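PDB 2P14: heterodimeric restriction endonuclease R.BspD6I small subunit from Bacillus sp., which probably cleaves DNA as the catalytic subunit of a heterodimeric type IIS restriction endonuclease, in complex with a monomeric site-specific nickase. Local coordinates for residues A[8-11]-A[12-15]; A[43-46]-A[47-51]; A[63-66]-A[67-70]; A[84-87]-A[88-91]. All coordinates share one frame; numbering follows the deposited sequence.

Contact 1: residues A[8-11]-A[12-15]; sequences YEEV and EKTI
Glu10 and Lys13 meet through a short salt bridge, with Lys13 NZ 2.7 Å from Glu10 OE1. The ammonium group reaches this oxygen on its syn side, 25° out of the carboxylate plane, while the other oxygen is engaged through water. One water molecule, lying 3.0 Å from Lys13 NZ as an acceptor, gives its own hydrogens to Glu10 OE2 and to the backbone oxygen Glu9 O. Carboxylate, ammonium and water thus form a small closed network in which the lysine tip is gripped twice. The chain of Lys13 bends at its third torsion (chi3 -77°), turning the amine back over the preceding residues.

Beneath this network the backbone itself is turned. Lys13 N donates to Glu10 O at 3.0 Å, and Val11 O accepts two bonds from Thr14. The hydroxyl OG1 of Thr14 comes in the carbonyl plane of Val11 O at 2.7 Å, whereas Thr14 N, 3.2 Å from the same Val11 O, donates to it as well. Thr14 can supply both donors because OG1 lies between its own backbone N and carbonyl carbon (chi1 67°).

Farther out, Val11 rests on Phe21 and Thr14 on Tyr20 of helix 17-32, while Glu9 pairs with Lys139 and Glu12 with Lys111. The loop that links helices 2-7 and 17-32 is therefore tied both to itself and to its surroundings by charge. Acids outnumber bases within it, and the lysines arriving from more distant parts of the chain would be expected to ease that imbalance.

Contact 2: residues A[43-46]-A[47-51]; sequences KLDD and SGHPI
The carboxylate of Asp45 and the imidazole of His49 run alongside each other in the same direction, with their planes 42° apart. Over the carboxylate plane, His49 N approaches Asp45 OD1 at 2.9 Å from 48° out of that plane. At the carboxylate's other oxygen, Ile51 CG2 lies 3.9 Å from Asp45 OD2, and Ser47 O lies in the plane of the imidazole, beside its edge. The carboxylate is folded back over the turn because Asp45 CG stands between the backbone N and the carbonyl carbon (chi1 68°). There OD1 also receives a weak bond from Ser47 N at 2.8 Å, closing an Asx turn.

The backbone makes a classic hairpin end: a type I turn from Asp45 to Gly48 followed by a G1 beta bulge. Gly48 N donates to Asp45 O at 3.1 Å, Asp45 N donates to His49 O at 2.8 Å, and Gly48 adopts a left-handed helical conformation. Beyond the bulge, Leu44 and Pro50 form a non-hydrogen-bonded antiparallel pair, Leu44 CD2 lying 4.2 Å from Pro50 CB, and both lean on Trp23 of helix 17-32. Ile51 N then bonds to Lys43 O, and Ile51 CD1 packs against Lys43 CB at 3.6 Å.

One acid side chain thus accepts from an amide inside the turn, weakly, and from one just beyond it, so the tip of this small surface hairpin is held by polar bonds, while its apolar pair faces the helix.

Contact 3: residues A[63-66]-A[67-70]; sequences VEYE and HFSI
Phe68 carries its ring between its backbone N and carbonyl carbon (chi1 73°), and Tyr65 turns its own ring away from its carbonyl (chi1 -63°), so the two rings lie side by side at the end of the hairpin. Their centroids are 5.1 Å apart and the planes make 32°, an oblique pairing in which Tyr65 CD2 sits over one face of Phe68, 3.4 Å from Phe68 CZ. At the edge of the tyrosine ring, in its plane, Ile70 CD1 touches Tyr65 CE2 at 3.8 Å. Alongside, Val63 CG1 meets Ile70 CB at 3.7 Å.

The strands 61-64 and 69-75 that this turn connects are neighbours in the mixed sheet of the PD-(D/E)XK nuclease fold. Val63 and Ile70 form a hydrogen-bonded antiparallel pair, Val63 N giving to Ile70 O and Ile70 N to Val63 O, each bond 2.9 Å long. Next to them, Glu64 and Ser69 make the non-hydrogen-bonded pair and share a partner, Tyr97 OH. Tyr65 N then closes the turn onto Phe68 O at 2.8 Å.

At the exposed tip, Glu66 CG lies over one face of the His67 ring, 3.8 Å from its centroid, a CH-pi contact. A water bridges Tyr65 O and Ser69 OG, while Tyr65 packs on Pro154 and Phe29, and Phe68 on Lys158 and Tyr105.

Contact 4: residues A[84-87]-A[88-91]; sequences DYEG and DSVV
Helix 80-98 is the crossover of a beta-alpha-beta unit, running between the parallel strands 69-75 and 104-110, with a wider, pi-type turn at residues 84-87. Glu86 and Val90 mark where regular winding resumes: Val90 N gives a bond of 2.9 Å to Glu86 O, nearly straight at 164°. One residue on, Val91 N reaches Gly87 O at 3.3 Å.

Before these, the usual pairing is replaced by water. Asp84 O and Asp88 N stand 5.7 Å apart, and a water spans the gap, donating to the carbonyl and accepting from the amide. A second water does the same between Tyr85 O and Ser89 N, which are 5.4 Å apart. Two consecutive helical bonds are thus hydrated, each backbone group keeping a polar partner despite the widened turn.

A third water joins side chains across the same opening. It donates to Glu86 OE1 at 3.3 Å and lies 2.6 Å from Ser89 OG, which stands between its backbone N and carbonyl carbon, a torsion (chi1 63°) that turns the hydroxyl toward Glu86 and the water. The other oxygen, Glu86 OE2, is bonded to Ser75 OG, which ties the carboxylate to the end of strand 69-75. A sulfate ion, probably from the crystallisation liquor, comes within about 4 Å of the Ser89 side chain.

Val90 packs on Thr106 and Phe108 of strand 104-110, while Asp88 and Val91 touch His120, and Glu86 touches Phe117, of helix 115-121.

Contacts 1 and 2 lie at the surface on the same side of the chain's centre, and both lean on helix 17-32; charge and turn bonds dominate there, through a salt bridge in 8-15 and a turn capped by a carboxylate in 43-51. Contact 3 is largely buried and aromatic, in the main sheet, and also touches helix 17-32 through Phe29. Contact 4 is partly buried and holds a helix whose missing backbone bonds water replaces. Strand 69-75 starts in contact 3 and is followed by helix 80-98, which carries contact 4; the two centres are nevertheless about 22 Å apart. Both hairpins, contacts 2 and 3, use antiparallel pairs, but only contact 3 belongs to the central sheet.

Contact 1: residues A[8-11]-A[12-15]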
loop_
_atom_site.group_PDB
_atom_site.type_symbol
_atom_site.label_atom_id
_atom_site.label_comp_id
_atom_site.label_asym_id
_atom_site.label_seq_id
_atom_site.Cartn_x
_atom_site.Cartn_y
_atom_site.Cartn_z
ATOM N N TYR A 8 -3.021 14.305 -0.222
ATOM C CA TYR A 8 -2.781 13.603 1.052
ATOM C C TYR A 8 -2.714 14.537 2.248
ATOM O O TYR A 8 -3.065 14.142 3.357
ATOM C CB TYR A 8 -1.491 12.773 1.005
ATOM C CG TYR A 8 -1.633 11.436 0.315
ATOM C CD1 TYR A 8 -0.914 11.151 -0.865
ATOM C CD2 TYR A 8 -2.469 10.443 0.841
ATOM C CE1 TYR A 8 -0.995 9.913 -1.490
ATOM C CE2 TYR A 8 -2.579 9.198 0.190
ATOM C CZ TYR A 8 -1.839 8.947 -0.959
ATOM O OH TYR A 8 -1.928 7.729 -1.554
ATOM N N GLU A 9 -2.309 15.791 2.024
ATOM C CA GLU A 9 -2.172 16.741 3.136
ATOM C C GLU A 9 -3.524 17.371 3.503
ATOM O O GLU A 9 -3.609 18.123 4.490
ATOM C CB GLU A 9 -1.105 17.813 2.810
ATOM C CG GLU A 9 0.232 17.215 2.342
ATOM C CD GLU A 9 0.719 16.076 3.243
ATOM O OE1 GLU A 9 0.449 16.114 4.468
ATOM O OE2 GLU A 9 1.341 15.107 2.721
ATOM N N GLU A 10 -4.567 17.053 2.734
ATOM C CA GLU A 10 -5.941 17.536 3.013
ATOM C C GLU A 10 -6.854 16.432 3.534
ATOM O O GLU A 10 -7.928 16.699 4.040
ATOM C CB GLU A 10 -6.581 18.174 1.782
ATOM C CG GLU A 10 -5.752 19.252 1.124
ATOM C CD GLU A 10 -5.338 20.381 2.092
ATOM O OE1 GLU A 10 -6.176 20.812 2.924
ATOM O OE2 GLU A 10 -4.179 20.832 2.023
ATOM N N VAL A 11 -6.412 15.188 3.438
ATOM C CA VAL A 11 -7.253 14.038 3.807
ATOM C C VAL A 11 -7.810 14.180 5.234
ATOM O O VAL A 11 -8.978 13.855 5.504
ATOM C CB VAL A 11 -6.443 12.733 3.635
ATOM C CG1 VAL A 11 -7.010 11.577 4.481
ATOM C CG2 VAL A 11 -6.348 12.368 2.171
ATOM N N GLU A 12 -6.976 14.663 6.164
ATOM C CA GLU A 12 -7.396 14.701 7.583
ATOM C C GLU A 12 -8.437 15.766 7.885
ATOM O O GLU A 12 -9.025 15.776 8.970
ATOM C CB GLU A 12 -6.191 14.746 8.554
ATOM C CG GLU A 12 -5.194 13.618 8.196
ATOM C CD GLU A 12 -4.503 12.946 9.362
ATOM O OE1 GLU A 12 -3.290 13.191 9.546
ATOM O OE2 GLU A 12 -5.157 12.137 10.059
ATOM N N LYS A 13 -8.675 16.629 6.903
ATOM C CA LYS A 13 -9.677 17.697 7.041
ATOM C C LYS A 13 -10.985 17.404 6.303
ATOM O O LYS A 13 -11.901 18.243 6.263
ATOM C CB LYS A 13 -9.070 19.041 6.600
ATOM C CG LYS A 13 -8.075 19.573 7.623
ATOM C CD LYS A 13 -7.322 20.800 7.183
ATOM C CE LYS A 13 -6.236 20.473 6.207
ATOM N NZ LYS A 13 -5.882 21.753 5.474
ATOM N N THR A 14 -11.080 16.217 5.712
ATOM C CA THR A 14 -12.331 15.760 5.091
ATOM C C THR A 14 -13.290 15.214 6.149
ATOM O O THR A 14 -12.917 15.011 7.302
ATOM C CB THR A 14 -12.052 14.672 4.010
ATOM O OG1 THR A 14 -11.554 13.485 4.642
ATOM C CG2 THR A 14 -11.074 15.215 2.923
ATOM N N ILE A 15 -14.531 14.955 5.748
ATOM C CA ILE A 15 -15.523 14.489 6.706
ATOM C C ILE A 15 -15.251 13.063 7.220
ATOM O O ILE A 15 -15.674 12.679 8.303
ATOM C CB ILE A 15 -16.969 14.645 6.165
ATOM C CG1 ILE A 15 -17.957 14.667 7.333
ATOM C CG2 ILE A 15 -17.325 13.587 5.118
ATOM C CD1 ILE A 15 -17.883 15.915 8.155
HETATM O O HOH W 1 -3.085 20.798 4.969
#

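Contact 2: residues A[43-46]-A[47-51]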
loop_
_atom_site.group_PDB
_atom_site.type_symbol
_atom_site.label_atom_id
_atom_site.label_comp_id
_atom_site.label_asym_id
_atom_site.label_seq_id
_atom_site.Cartn_x
_atom_site.Cartn_y
_atom_site.Cartn_z
ATOM N N LYS A 43 -17.127 2.603 -2.150
ATOM C CA LYS A 43 -18.038 3.204 -3.121
ATOM C C LYS A 43 -17.936 4.715 -3.157
ATOM O O LYS A 43 -17.427 5.347 -2.235
ATOM C CB LYS A 43 -19.490 2.796 -2.819
ATOM C CG LYS A 43 -19.694 1.288 -2.770
ATOM C CD LYS A 43 -19.488 0.613 -4.147
ATOM C CE LYS A 43 -20.701 0.864 -5.076
ATOM N NZ LYS A 43 -20.608 0.224 -6.424
ATOM N N LEU A 44 -18.439 5.291 -4.237
ATOM C CA LEU A 44 -18.521 6.737 -4.356
ATOM C C LEU A 44 -19.972 7.147 -4.324
ATOM O O LEU A 44 -20.855 6.417 -4.802
ATOM C CB LEU A 44 -17.913 7.204 -5.662
ATOM C CG LEU A 44 -16.515 6.761 -6.085
ATOM C CD1 LEU A 44 -16.188 7.512 -7.348
ATOM C CD2 LEU A 44 -15.491 7.078 -5.005
ATOM N N ASP A 45 -20.225 8.325 -3.770
ATOM C CA ASP A 45 -21.579 8.883 -3.816
ATOM C C ASP A 45 -21.811 9.525 -5.174
ATOM O O ASP A 45 -20.989 9.403 -6.083
ATOM C CB ASP A 45 -21.845 9.838 -2.648
ATOM C CG ASP A 45 -21.020 11.140 -2.705
ATOM O OD1 ASP A 45 -20.447 11.509 -3.759
ATOM O OD2 ASP A 45 -20.997 11.801 -1.652
ATOM N N ASP A 46 -22.931 10.230 -5.323
ATOM C CA ASP A 46 -23.248 10.793 -6.633
ATOM C C ASP A 46 -22.413 12.022 -7.001
ATOM O O ASP A 46 -22.347 12.407 -8.165
ATOM C CB ASP A 46 -24.769 10.965 -6.801
ATOM C CG ASP A 46 -25.493 9.608 -6.847
ATOM O OD1 ASP A 46 -25.022 8.718 -7.600
ATOM O OD2 ASP A 46 -26.497 9.408 -6.121
ATOM N N SER A 47 -21.726 12.591 -6.010
ATOM C CA SER A 47 -20.779 13.677 -6.242
ATOM C C SER A 47 -19.354 13.187 -6.498
ATOM O O SER A 47 -18.443 14.004 -6.635
ATOM C CB SER A 47 -20.763 14.648 -5.055
ATOM O OG SER A 47 -21.972 15.384 -4.967
ATOM N N GLY A 48 -19.165 11.866 -6.540
ATOM C CA GLY A 48 -17.843 11.292 -6.782
ATOM C C GLY A 48 -16.977 11.249 -5.525
ATOM O O GLY A 48 -15.780 10.984 -5.617
ATOM N N HIS A 49 -17.571 11.557 -4.371
ATOM C CA HIS A 49 -16.890 11.469 -3.065
ATOM C C HIS A 49 -16.866 10.033 -2.565
ATOM O O HIS A 49 -17.870 9.334 -2.642
ATOM C CB HIS A 49 -17.606 12.322 -2.014
ATOM C CG HIS A 49 -17.232 13.770 -2.050
ATOM N ND1 HIS A 49 -17.471 14.578 -3.144
ATOM C CD2 HIS A 49 -16.614 14.552 -1.132
ATOM C CE1 HIS A 49 -17.021 15.797 -2.895
ATOM N NE2 HIS A 49 -16.502 15.810 -1.678
ATOM N N PRO A 50 -15.721 9.598 -2.012
ATOM C CA PRO A 50 -15.674 8.262 -1.448
ATOM C C PRO A 50 -16.540 8.245 -0.193
ATOM O O PRO A 50 -16.519 9.197 0.604
ATOM C CB PRO A 50 -14.187 8.084 -1.089
ATOM C CG PRO A 50 -13.713 9.510 -0.821
ATOM C CD PRO A 50 -14.443 10.327 -1.846
ATOM N N ILE A 51 -17.293 7.159 -0.032
ATOM C CA ILE A 51 -18.192 7.010 1.115
ATOM C C ILE A 51 -18.063 5.663 1.824
ATOM O O ILE A 51 -18.920 5.305 2.614
ATOM C CB ILE A 51 -19.696 7.307 0.753
ATOM C CG1 ILE A 51 -20.161 6.507 -0.470
ATOM C CG2 ILE A 51 -19.930 8.800 0.575
ATOM C CD1 ILE A 51 -20.440 5.070 -0.206
#

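Contact 3: residues A[63-66]-A[67-70]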
loop_
_atom_site.group_PDB
_atom_site.type_symbol
_atom_site.label_atom_id
_atom_site.label_comp_id
_atom_site.label_asym_id
_atom_site.label_seq_id
_atom_site.Cartn_x
_atom_site.Cartn_y
_atom_site.Cartn_z
ATOM N N VAL A 63 -4.761 -4.065 -7.320
ATOM C CA VAL A 63 -4.364 -3.759 -8.704
ATOM C C VAL A 63 -3.700 -5.020 -9.296
ATOM O O VAL A 63 -2.755 -5.581 -8.711
ATOM C CB VAL A 63 -3.444 -2.511 -8.800
ATOM C CG1 VAL A 63 -2.136 -2.751 -8.122
ATOM C CG2 VAL A 63 -3.217 -2.075 -10.250
ATOM N N GLU A 64 -4.254 -5.486 -10.420
ATOM C CA GLU A 64 -3.700 -6.662 -11.073
ATOM C C GLU A 64 -2.971 -6.238 -12.325
ATOM O O GLU A 64 -3.552 -5.668 -13.224
ATOM C CB GLU A 64 -4.813 -7.655 -11.411
ATOM C CG GLU A 64 -5.448 -8.211 -10.159
ATOM C CD GLU A 64 -6.494 -9.287 -10.431
ATOM O OE1 GLU A 64 -7.275 -9.125 -11.418
ATOM O OE2 GLU A 64 -6.548 -10.245 -9.644
ATOM N N TYR A 65 -1.668 -6.485 -12.361
ATOM C CA TYR A 65 -0.887 -6.222 -13.556
ATOM C C TYR A 65 -0.677 -7.548 -14.265
ATOM O O TYR A 65 -1.065 -8.606 -13.778
ATOM C CB TYR A 65 0.453 -5.641 -13.180
ATOM C CG TYR A 65 0.351 -4.309 -12.481
ATOM C CD1 TYR A 65 -0.038 -3.154 -13.191
ATOM C CD2 TYR A 65 0.650 -4.196 -11.120
ATOM C CE1 TYR A 65 -0.134 -1.920 -12.563
ATOM C CE2 TYR A 65 0.565 -2.957 -10.470
ATOM C CZ TYR A 65 0.161 -1.815 -11.196
ATOM O OH TYR A 65 0.094 -0.596 -10.532
ATOM N N GLU A 66 -0.000 -7.498 -15.403
ATOM C CA GLU A 66 0.194 -8.713 -16.163
ATOM C C GLU A 66 0.864 -9.853 -15.386
ATOM O O GLU A 66 0.381 -10.987 -15.418
ATOM C CB GLU A 66 1.027 -8.354 -17.389
ATOM C CG GLU A 66 1.149 -9.446 -18.393
ATOM C CD GLU A 66 1.424 -8.848 -19.713
ATOM O OE1 GLU A 66 0.448 -8.281 -20.290
ATOM O OE2 GLU A 66 2.613 -8.911 -20.130
ATOM N N HIS A 67 1.950 -9.550 -14.697
ATOM C CA HIS A 67 2.711 -10.654 -14.110
ATOM C C HIS A 67 2.603 -10.749 -12.596
ATOM O O HIS A 67 3.172 -11.649 -11.983
ATOM C CB HIS A 67 4.159 -10.584 -14.559
ATOM C CG HIS A 67 4.318 -10.750 -16.035
ATOM N ND1 HIS A 67 4.060 -11.941 -16.672
ATOM C CD2 HIS A 67 4.654 -9.865 -17.002
ATOM C CE1 HIS A 67 4.248 -11.791 -17.972
ATOM N NE2 HIS A 67 4.624 -10.546 -18.196
ATOM N N PHE A 68 1.861 -9.820 -11.987
ATOM C CA PHE A 68 1.787 -9.804 -10.525
ATOM C C PHE A 68 0.693 -8.859 -10.114
ATOM O O PHE A 68 0.229 -8.053 -10.938
ATOM C CB PHE A 68 3.114 -9.346 -9.891
ATOM C CG PHE A 68 3.388 -7.866 -10.038
ATOM C CD1 PHE A 68 3.276 -6.997 -8.945
ATOM C CD2 PHE A 68 3.751 -7.324 -11.276
ATOM C CE1 PHE A 68 3.528 -5.611 -9.082
ATOM C CE2 PHE A 68 3.991 -5.940 -11.422
ATOM C CZ PHE A 68 3.881 -5.084 -10.339
ATOM N N SER A 69 0.301 -8.967 -8.842
ATOM C CA SER A 69 -0.723 -8.101 -8.268
ATOM C C SER A 69 -0.182 -7.375 -7.034
ATOM O O SER A 69 0.751 -7.861 -6.380
ATOM C CB SER A 69 -1.947 -8.945 -7.901
ATOM O OG SER A 69 -2.446 -9.531 -9.093
ATOM N N ILE A 70 -0.819 -6.254 -6.705
ATOM C CA ILE A 70 -0.545 -5.563 -5.449
ATOM C C ILE A 70 -1.855 -5.356 -4.731
ATOM O O ILE A 70 -2.806 -4.842 -5.324
ATOM C CB ILE A 70 0.110 -4.181 -5.619
ATOM C CG1 ILE A 70 1.318 -4.224 -6.566
ATOM C CG2 ILE A 70 0.550 -3.632 -4.264
ATOM C CD1 ILE A 70 1.842 -2.822 -6.898
HETATM O O HOH W 2 -1.929 -10.311 -11.726
#

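Contact 4: residues A[84-87]-A[88-91]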
loop_
_atom_site.group_PDB
_atom_site.type_symbol
_atom_site.label_atom_id
_atom_site.label_comp_id
_atom_site.label_asym_id
_atom_site.label_seq_id
_atom_site.Cartn_x
_atom_site.Cartn_y
_atom_site.Cartn_z
ATOM N N ASP A 84 -2.845 -3.874 16.255
ATOM C CA ASP A 84 -4.097 -4.442 16.743
ATOM C C ASP A 84 -5.200 -4.363 15.695
ATOM O O ASP A 84 -5.997 -5.303 15.567
ATOM C CB ASP A 84 -4.586 -3.699 17.987
ATOM C CG ASP A 84 -3.622 -3.787 19.164
ATOM O OD1 ASP A 84 -2.645 -4.584 19.132
ATOM O OD2 ASP A 84 -3.869 -3.037 20.146
ATOM N N TYR A 85 -5.267 -3.249 14.959
ATOM C CA TYR A 85 -6.369 -3.013 14.013
ATOM C C TYR A 85 -6.118 -3.565 12.601
ATOM O O TYR A 85 -7.077 -3.940 11.879
ATOM C CB TYR A 85 -6.784 -1.522 13.955
ATOM C CG TYR A 85 -7.224 -0.902 15.295
ATOM C CD1 TYR A 85 -7.408 -1.693 16.426
ATOM C CD2 TYR A 85 -7.477 0.467 15.402
ATOM C CE1 TYR A 85 -7.782 -1.143 17.648
ATOM C CE2 TYR A 85 -7.878 1.027 16.615
ATOM C CZ TYR A 85 -8.016 0.216 17.728
ATOM O OH TYR A 85 -8.425 0.719 18.954
ATOM N N GLU A 86 -4.850 -3.641 12.192
ATOM C CA GLU A 86 -4.553 -3.959 10.784
ATOM C C GLU A 86 -3.738 -5.230 10.583
ATOM O O GLU A 86 -3.741 -5.782 9.492
ATOM C CB GLU A 86 -3.776 -2.815 10.092
ATOM C CG GLU A 86 -4.369 -1.396 10.243
ATOM C CD GLU A 86 -5.683 -1.161 9.507
ATOM O OE1 GLU A 86 -6.054 -1.981 8.662
ATOM O OE2 GLU A 86 -6.322 -0.111 9.754
ATOM N N GLY A 87 -2.973 -5.642 11.594
ATOM C CA GLY A 87 -2.010 -6.737 11.384
ATOM C C GLY A 87 -2.640 -8.000 10.815
ATOM O O GLY A 87 -2.163 -8.566 9.812
ATOM N N ASP A 88 -3.711 -8.455 11.449
ATOM C CA ASP A 88 -4.351 -9.711 11.026
ATOM C C ASP A 88 -5.035 -9.622 9.670
ATOM O O ASP A 88 -4.875 -10.500 8.822
ATOM C CB ASP A 88 -5.354 -10.192 12.078
ATOM C CG ASP A 88 -4.679 -10.833 13.291
ATOM O OD1 ASP A 88 -3.437 -11.005 13.301
ATOM O OD2 ASP A 88 -5.412 -11.153 14.255
ATOM N N SER A 89 -5.782 -8.546 9.447
ATOM C CA SER A 89 -6.489 -8.400 8.186
ATOM C C SER A 89 -5.519 -8.200 7.006
ATOM O O SER A 89 -5.770 -8.741 5.930
ATOM C CB SER A 89 -7.536 -7.300 8.270
ATOM O OG SER A 89 -6.914 -6.074 8.516
ATOM N N VAL A 90 -4.415 -7.462 7.209
ATOM C CA VAL A 90 -3.412 -7.315 6.137
ATOM C C VAL A 90 -2.885 -8.682 5.732
ATOM O O VAL A 90 -2.808 -9.015 4.545
ATOM C CB VAL A 90 -2.250 -6.381 6.566
ATOM C CG1 VAL A 90 -1.024 -6.526 5.636
ATOM C CG2 VAL A 90 -2.741 -4.921 6.564
ATOM N N VAL A 91 -2.516 -9.491 6.714
ATOM C CA VAL A 91 -1.926 -10.786 6.381
ATOM C C VAL A 91 -2.979 -11.725 5.791
ATOM O O VAL A 91 -2.715 -12.432 4.806
ATOM C CB VAL A 91 -1.210 -11.392 7.609
ATOM C CG1 VAL A 91 -0.812 -12.865 7.333
ATOM C CG2 VAL A 91 0.036 -10.541 7.937
HETATM O O HOH W 3 -4.754 -7.473 14.093
HETATM O O HOH W 4 -6.832 -6.844 11.597
HETATM O O HOH W 5 -6.379 -4.447 6.515
#